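Hypothetical membrane spanning protein (PDB 4RCK) is of unknown function but carries a BatA-type von Willebrand factor A domain that binds magnesium and is probably held at the membrane by its transmembrane parts. Local coordinates at residues Arg61-Gly67 and Thr79-Arg85; Lys155-Val159 and Ile215-Glu219; Phe71-Tyr76 and Val100-Ile106. All coordinates share one frame; numbering follows the deposited sequence.

How the interactions relate
Interactions 1 and 3 lie at the two ends of one hairpin, strands 65-71 and 75-82, with centres about 23 Å apart; their segments alternate along the chain. Interaction 1 joins the ends of the hairpin away from the metal, whereas interaction 3 joins its turn to the loop beside the magnesium ion. Interaction 2 follows later in the sequence and belongs to a second, parallel sheet, its centre about 26 Å from that of interaction 1 and about 43 Å from that of interaction 3. All three touch the second subunit. Two separate half-sheets in an extended chain are consistent with subunits that exchange halves to complete each von Willebrand A fold.

Interaction 1: Arg61-Gly67 and Thr79-Arg85; sequences RKGDRLG and TPLTFDR
Leu66 and Thr82 meet where strands 65-67 and 79-82 run antiparallel, their axes 4.3 Å apart and their directions at 171°. Leu66 N gives its hydrogen to Thr82 O at 3.1 Å; the return bond from Thr82 N to Leu66 O is weak and bent. Thr82 O also receives a CA-H contact from Arg65. The side chain of Arg65 lies between two hydrophobic groups: its CG touches Phe83 CE2 at 3.4 Å, and Leu81 CD1 sits 4.3 Å above the middle of the guanidinium plane. The ring of Phe83 meets the aliphatic part of Arg65 obliquely, its plane 23° from that of the guanidinium, while Arg65 NH2 carries on to a salt bridge with Asp20. These are the open ends of the 65-71/75-82 hairpin, in a three-stranded sheet where 65-71 lies between the outer strands 19-26 and 75-82. Strand 79-82 passes into helix 85-93 through an ST turn, in which Thr82 OG1 accepts from Asp84 N, and Asp84 takes the N-cap position. Arg85 then reaches back from the helix: its CG packs on Leu66 CD1 at 3.8 Å, and the Arg85 and Lys62 side chains cross at about a right angle, Lys62 CD lying at the guanidinium edge in its plane, with the two positive ends near each other. Beyond the hairpin, the ring of Phe83 meets Phe83 of the second subunit.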
# COMPACT_ATOMS: atom_id res chain seq x y z
N ARG A 61 5.55 -1.38 14.08
CA ARG A 61 5.61 -0.96 12.68
C ARG A 61 4.65 0.19 12.37
O ARG A 61 3.52 0.20 12.84
CB ARG A 61 5.31 -2.14 11.77
CG ARG A 61 6.36 -3.24 11.78
CD ARG A 61 7.54 -2.88 10.90
NE ARG A 61 8.56 -2.10 11.59
CZ ARG A 61 9.67 -1.67 11.01
NH1 ARG A 61 10.56 -0.96 11.70
NH2 ARG A 61 9.90 -1.95 9.74
N LYS A 62 5.11 1.13 11.55
CA LYS A 62 4.27 2.25 11.11
C LYS A 62 4.47 2.54 9.63
O LYS A 62 5.60 2.70 9.17
CB LYS A 62 4.58 3.51 11.93
CG LYS A 62 4.29 3.40 13.42
CD LYS A 62 2.80 3.25 13.69
CE LYS A 62 2.56 2.50 14.99
NZ LYS A 62 3.22 3.16 16.15
N GLY A 63 3.37 2.59 8.89
CA GLY A 63 3.41 2.96 7.49
C GLY A 63 3.80 1.83 6.56
O GLY A 63 4.06 2.05 5.37
N ASP A 64 3.85 0.61 7.08
CA ASP A 64 4.24 -0.55 6.28
C ASP A 64 3.09 -1.54 6.10
O ASP A 64 2.18 -1.60 6.93
CB ASP A 64 5.44 -1.26 6.92
CG ASP A 64 6.53 -0.29 7.35
OD1 ASP A 64 7.08 0.41 6.48
OD2 ASP A 64 6.84 -0.24 8.56
N ARG A 65 3.14 -2.31 5.02
CA ARG A 65 2.19 -3.39 4.81
C ARG A 65 2.72 -4.69 5.39
O ARG A 65 3.91 -5.00 5.28
CB ARG A 65 1.88 -3.58 3.32
CG ARG A 65 0.77 -2.69 2.81
CD ARG A 65 0.37 -3.08 1.40
NE ARG A 65 1.51 -3.06 0.48
CZ ARG A 65 1.48 -3.53 -0.76
NH1 ARG A 65 0.36 -4.06 -1.24
NH2 ARG A 65 2.56 -3.47 -1.52
N LEU A 66 1.83 -5.46 6.01
CA LEU A 66 2.21 -6.72 6.63
C LEU A 66 1.28 -7.85 6.21
O LEU A 66 0.08 -7.65 6.04
CB LEU A 66 2.22 -6.57 8.15
CG LEU A 66 3.38 -5.76 8.74
CD1 LEU A 66 3.06 -5.28 10.14
CD2 LEU A 66 4.65 -6.60 8.74
N GLY A 67 1.85 -9.04 6.04
CA GLY A 67 1.09 -10.22 5.67
C GLY A 67 1.53 -11.43 6.47
O GLY A 67 2.61 -11.43 7.06
N THR A 79 -2.98 -13.94 5.73
CA THR A 79 -3.33 -12.57 5.37
C THR A 79 -2.52 -12.14 4.16
O THR A 79 -1.29 -12.27 4.16
CB THR A 79 -3.07 -11.59 6.54
OG1 THR A 79 -3.78 -12.03 7.70
CG2 THR A 79 -3.51 -10.18 6.17
N PRO A 80 -3.20 -11.64 3.11
CA PRO A 80 -2.50 -11.23 1.88
C PRO A 80 -1.44 -10.17 2.15
O PRO A 80 -0.25 -10.46 2.00
CB PRO A 80 -3.63 -10.68 0.99
CG PRO A 80 -4.78 -10.43 1.92
CD PRO A 80 -4.66 -11.43 3.02
N LEU A 81 -1.87 -8.99 2.58
CA LEU A 81 -1.02 -7.85 2.92
C LEU A 81 -1.98 -6.70 3.24
O LEU A 81 -3.06 -6.63 2.65
CB LEU A 81 -0.08 -7.46 1.77
CG LEU A 81 1.39 -7.93 1.79
CD1 LEU A 81 2.05 -7.66 0.45
CD2 LEU A 81 2.18 -7.28 2.91
N THR A 82 -1.60 -5.82 4.15
CA THR A 82 -2.51 -4.76 4.58
C THR A 82 -1.88 -3.64 5.39
O THR A 82 -0.78 -3.78 5.92
CB THR A 82 -3.66 -5.33 5.43
OG1 THR A 82 -4.42 -4.26 5.99
CG2 THR A 82 -3.09 -6.16 6.56
N PHE A 83 -2.61 -2.54 5.49
CA PHE A 83 -2.22 -1.42 6.34
C PHE A 83 -2.90 -1.53 7.69
O PHE A 83 -2.57 -0.81 8.63
CB PHE A 83 -2.57 -0.10 5.67
CG PHE A 83 -1.44 0.49 4.89
CD1 PHE A 83 -0.66 1.49 5.44
CD2 PHE A 83 -1.14 0.03 3.63
CE1 PHE A 83 0.39 2.04 4.74
CE2 PHE A 83 -0.10 0.58 2.91
CZ PHE A 83 0.67 1.58 3.47
N ASP A 84 -3.87 -2.43 7.77
CA ASP A 84 -4.51 -2.71 9.04
C ASP A 84 -3.75 -3.82 9.75
O ASP A 84 -3.92 -5.00 9.45
CB ASP A 84 -5.97 -3.09 8.86
CG ASP A 84 -6.69 -3.18 10.18
OD1 ASP A 84 -6.12 -2.70 11.18
OD2 ASP A 84 -7.81 -3.72 10.22
N ARG A 85 -2.91 -3.42 10.70
CA ARG A 85 -2.12 -4.38 11.45
C ARG A 85 -2.98 -5.22 12.39
O ARG A 85 -2.69 -6.40 12.63
CB ARG A 85 -1.04 -3.65 12.24
CG ARG A 85 0.13 -3.20 11.40
CD ARG A 85 0.11 -1.71 11.27
NE ARG A 85 -0.15 -1.11 12.57
CZ ARG A 85 0.44 -0.01 13.01
NH1 ARG A 85 1.33 0.62 12.26
NH2 ARG A 85 0.14 0.46 14.22

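Interaction 2: Lys155-Val159 and Ile215-Glu219; sequences KIYTV and IDALE
Tyr157 presses its ring against Ile215, Leu218 and Glu219 at the C-terminal end of helix 205-218, a helix-on-sheet packing of the α/β von Willebrand A fold. Lys155, Tyr157 and Val159 alternate along strand 154-161 and all turn to this helix, whereas Ile156 and Thr158 between them meet helix 185-195. Tyr157 is the large bump of the strand. CG2 of Ile215 rests over one ring face, 4.2 Å from the centroid of the Tyr157 ring and 27° off its normal. That methyl is turned opposite the backbone N of Ile215, while the other branch follows chi1 of -54° and carries CD1 toward the root of the tyrosine. Ile215 CD1 thus fills the hollow between the two strand residues, 4.1 Å from Tyr157 CB and 4.4 Å from Val159 CG2. The side chain of Val159 lies about 14 Å from a bound magnesium ion. One helical turn on, Leu218 stands on the same side of the ring plane as Ile215 but approaches obliquely, its CD1 4.0 Å from Tyr157 CE1. Glu219 comes in at the ring edge, its carboxylate turned about 70° from the ring. Its OE1 is occupied elsewhere, by Thr126 OG1 and by Arg19 of the second subunit; together these partners would favour a charged carboxylate in this buried place. Lys155 slants across the carboxylate, CD 3.6 Å from Glu219 OE2, and its NZ makes a long salt bridge to the same oxygen. Tyr157 OH donates to Glu219 OE2 at 2.9 Å, on the anti lone pair, away from OE1.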
# COMPACT_ATOMS: atom_id res chain seq x y z
N LYS A 155 -5.71 3.97 -16.95
CA LYS A 155 -7.06 4.36 -17.30
C LYS A 155 -7.32 5.76 -16.75
O LYS A 155 -7.37 5.95 -15.53
CB LYS A 155 -8.08 3.36 -16.75
CG LYS A 155 -9.52 3.60 -17.18
CD LYS A 155 -10.49 2.65 -16.48
CE LYS A 155 -10.38 1.23 -17.01
NZ LYS A 155 -11.30 0.30 -16.29
N ILE A 156 -7.48 6.74 -17.63
CA ILE A 156 -7.68 8.12 -17.17
C ILE A 156 -9.13 8.58 -17.34
O ILE A 156 -9.70 8.55 -18.43
CB ILE A 156 -6.71 9.11 -17.89
CG1 ILE A 156 -7.38 10.45 -18.18
CG2 ILE A 156 -6.15 8.52 -19.16
CD1 ILE A 156 -7.28 11.43 -17.06
N TYR A 157 -9.73 8.97 -16.21
CA TYR A 157 -11.06 9.56 -16.18
C TYR A 157 -10.95 11.07 -16.29
O TYR A 157 -10.12 11.69 -15.62
CB TYR A 157 -11.79 9.17 -14.90
CG TYR A 157 -12.08 7.70 -14.75
CD1 TYR A 157 -13.17 7.12 -15.38
CD2 TYR A 157 -11.28 6.88 -13.96
CE1 TYR A 157 -13.45 5.77 -15.25
CE2 TYR A 157 -11.55 5.53 -13.82
CZ TYR A 157 -12.63 4.98 -14.47
OH TYR A 157 -12.91 3.64 -14.33
N THR A 158 -11.79 11.67 -17.11
CA THR A 158 -11.75 13.12 -17.31
C THR A 158 -13.02 13.78 -16.77
O THR A 158 -14.12 13.25 -16.92
CB THR A 158 -11.58 13.47 -18.80
OG1 THR A 158 -12.73 13.04 -19.53
CG2 THR A 158 -10.34 12.78 -19.36
N VAL A 159 -12.86 14.94 -16.14
CA VAL A 159 -13.98 15.66 -15.55
C VAL A 159 -14.04 17.11 -16.02
O VAL A 159 -13.19 17.92 -15.65
CB VAL A 159 -13.93 15.64 -14.01
CG1 VAL A 159 -15.16 16.31 -13.42
CG2 VAL A 159 -13.80 14.21 -13.49
N ILE A 215 -16.66 7.40 -9.71
CA ILE A 215 -15.31 6.94 -10.00
C ILE A 215 -14.80 6.04 -8.87
O ILE A 215 -14.01 5.13 -9.10
CB ILE A 215 -14.35 8.13 -10.21
CG1 ILE A 215 -14.91 9.07 -11.29
CG2 ILE A 215 -12.97 7.66 -10.61
CD1 ILE A 215 -14.03 10.25 -11.60
N ASP A 216 -15.29 6.29 -7.66
CA ASP A 216 -15.01 5.41 -6.54
C ASP A 216 -15.62 4.04 -6.81
O ASP A 216 -14.98 3.01 -6.61
CB ASP A 216 -15.56 6.00 -5.23
CG ASP A 216 -15.17 5.19 -4.00
OD1 ASP A 216 -15.39 3.96 -3.97
OD2 ASP A 216 -14.64 5.80 -3.04
N ALA A 217 -16.87 4.04 -7.27
CA ALA A 217 -17.60 2.80 -7.52
C ALA A 217 -17.02 2.00 -8.69
O ALA A 217 -17.10 0.78 -8.71
CB ALA A 217 -19.07 3.10 -7.77
N LEU A 218 -16.43 2.70 -9.65
CA LEU A 218 -15.90 2.06 -10.85
C LEU A 218 -14.54 1.41 -10.61
O LEU A 218 -14.20 0.41 -11.24
CB LEU A 218 -15.80 3.06 -12.00
CG LEU A 218 -17.14 3.55 -12.56
CD1 LEU A 218 -16.93 4.51 -13.72
CD2 LEU A 218 -17.99 2.36 -13.00
N GLU A 219 -13.77 1.98 -9.69
CA GLU A 219 -12.48 1.42 -9.32
C GLU A 219 -12.55 0.88 -7.89
O GLU A 219 -12.48 1.64 -6.94
CB GLU A 219 -11.38 2.48 -9.43
CG GLU A 219 -11.25 3.12 -10.81
CD GLU A 219 -10.42 2.30 -11.77
OE1 GLU A 219 -9.35 1.80 -11.35
OE2 GLU A 219 -10.83 2.15 -12.94

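Interaction 3: Phe71-Tyr76 and Val100-Ile106; sequences FGDHAY and VGQRTAI
Val100 O accepts a nearly straight bond from Asp73 N, 2.9 Å long with an N-H...O angle of 166°, the donor tilted 16° from the carbonyl plane. Two weaker bonds flank it: Arg103 N to Asp73 OD1 at 3.1 Å, and the strongly bent Ala105 N to Gly72 O. One N-H of the turn (Asp73) and two of the loop (Arg103 and Ala105) make the three bonds, one of them to the Asp73 carboxylate; only the first has good geometry. Val100 wedges beside the turn, CB 3.8 Å from Gly72 CA and CG1 in the plane of the Tyr76 ring, 3.7 Å from its CE2 edge. With chi1 at 64°, the Phe71 ring swings to the loop's other end, where Thr104 CB meets its edge 3.9 Å from Phe71 CE2 and Ile106 CG1 comes obliquely. Thr136 and Asn135 of the second subunit reach the same loop, bonding to Thr104 N and, weakly, to Ile106 N. The side chain of Thr104 lies about 4 Å from the magnesium ion bound by Ser28 and Ser30, consistent with the threonine-bearing loop of a metal ion-dependent adhesion site (MIDAS) of von Willebrand A domains.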
# COMPACT_ATOMS: atom_id res chain seq x y z
N PHE A 71 2.98 -22.17 8.22
CA PHE A 71 3.35 -23.43 7.59
C PHE A 71 3.45 -24.63 8.54
O PHE A 71 3.48 -24.49 9.76
CB PHE A 71 4.67 -23.29 6.80
CG PHE A 71 5.87 -22.97 7.65
CD1 PHE A 71 6.11 -21.67 8.07
CD2 PHE A 71 6.79 -23.95 7.97
CE1 PHE A 71 7.23 -21.37 8.83
CE2 PHE A 71 7.91 -23.66 8.73
CZ PHE A 71 8.13 -22.37 9.16
N GLY A 72 3.45 -25.80 7.91
CA GLY A 72 3.51 -27.08 8.58
C GLY A 72 3.70 -28.10 7.46
O GLY A 72 4.60 -27.93 6.63
N ASP A 73 2.88 -29.14 7.43
CA ASP A 73 2.92 -30.11 6.34
C ASP A 73 2.79 -29.38 5.01
O ASP A 73 3.51 -29.66 4.05
CB ASP A 73 1.80 -31.15 6.48
CG ASP A 73 2.07 -32.16 7.58
OD1 ASP A 73 3.10 -32.02 8.27
OD2 ASP A 73 1.25 -33.08 7.77
N HIS A 74 1.85 -28.44 4.96
CA HIS A 74 1.70 -27.56 3.82
C HIS A 74 1.78 -26.11 4.29
O HIS A 74 1.60 -25.83 5.48
CB HIS A 74 0.37 -27.81 3.10
CG HIS A 74 -0.83 -27.53 3.94
ND1 HIS A 74 -1.23 -28.35 4.97
CD2 HIS A 74 -1.73 -26.52 3.90
CE1 HIS A 74 -2.32 -27.86 5.54
NE2 HIS A 74 -2.65 -26.75 4.90
N ALA A 75 2.06 -25.20 3.37
CA ALA A 75 2.12 -23.78 3.70
C ALA A 75 0.91 -23.06 3.11
O ALA A 75 0.53 -23.32 1.96
CB ALA A 75 3.41 -23.17 3.20
N TYR A 76 0.31 -22.16 3.88
CA TYR A 76 -0.79 -21.36 3.36
C TYR A 76 -0.73 -19.91 3.82
O TYR A 76 -0.11 -19.58 4.83
CB TYR A 76 -2.14 -21.99 3.74
CG TYR A 76 -2.43 -22.06 5.22
CD1 TYR A 76 -3.10 -21.02 5.86
CD2 TYR A 76 -2.07 -23.17 5.96
CE1 TYR A 76 -3.38 -21.08 7.21
CE2 TYR A 76 -2.34 -23.24 7.32
CZ TYR A 76 -3.00 -22.20 7.93
OH TYR A 76 -3.27 -22.26 9.28
N VAL A 100 -1.84 -28.28 11.14
CA VAL A 100 -0.92 -28.47 10.02
C VAL A 100 0.01 -29.67 10.21
O VAL A 100 0.87 -29.91 9.37
CB VAL A 100 -0.06 -27.22 9.79
CG1 VAL A 100 -0.91 -26.07 9.28
CG2 VAL A 100 0.67 -26.84 11.07
N GLY A 101 -0.16 -30.40 11.30
CA GLY A 101 0.62 -31.60 11.52
C GLY A 101 2.00 -31.36 12.12
O GLY A 101 2.31 -30.27 12.59
N GLN A 102 2.83 -32.40 12.08
CA GLN A 102 4.13 -32.39 12.74
C GLN A 102 5.23 -31.80 11.88
O GLN A 102 6.16 -31.16 12.37
CB GLN A 102 4.51 -33.81 13.16
CG GLN A 102 3.57 -34.42 14.17
CD GLN A 102 3.46 -33.59 15.42
OE1 GLN A 102 4.46 -33.15 15.98
NE2 GLN A 102 2.23 -33.35 15.87
N ARG A 103 5.12 -32.03 10.57
CA ARG A 103 6.20 -31.71 9.64
C ARG A 103 6.22 -30.23 9.27
O ARG A 103 5.21 -29.55 9.41
CB ARG A 103 6.06 -32.59 8.39
CG ARG A 103 5.95 -34.08 8.71
CD ARG A 103 5.99 -34.93 7.44
NE ARG A 103 7.36 -35.31 7.08
CZ ARG A 103 7.90 -36.50 7.34
NH1 ARG A 103 7.19 -37.43 7.96
NH2 ARG A 103 9.14 -36.76 6.97
N THR A 104 7.37 -29.72 8.82
CA THR A 104 7.47 -28.31 8.41
C THR A 104 7.90 -28.11 6.96
O THR A 104 8.83 -28.75 6.47
CB THR A 104 8.48 -27.52 9.29
OG1 THR A 104 9.77 -28.14 9.25
CG2 THR A 104 7.99 -27.42 10.72
N ALA A 105 7.20 -27.20 6.29
CA ALA A 105 7.54 -26.77 4.95
C ALA A 105 8.14 -25.37 4.97
O ALA A 105 7.42 -24.38 4.93
CB ALA A 105 6.31 -26.80 4.05
N ILE A 106 9.47 -25.30 5.04
CA ILE A 106 10.14 -24.01 5.09
C ILE A 106 10.24 -23.40 3.69
O ILE A 106 10.02 -22.21 3.51
CB ILE A 106 11.54 -24.12 5.71
CG1 ILE A 106 11.45 -24.77 7.09
CG2 ILE A 106 12.18 -22.75 5.83
CD1 ILE A 106 12.77 -24.81 7.84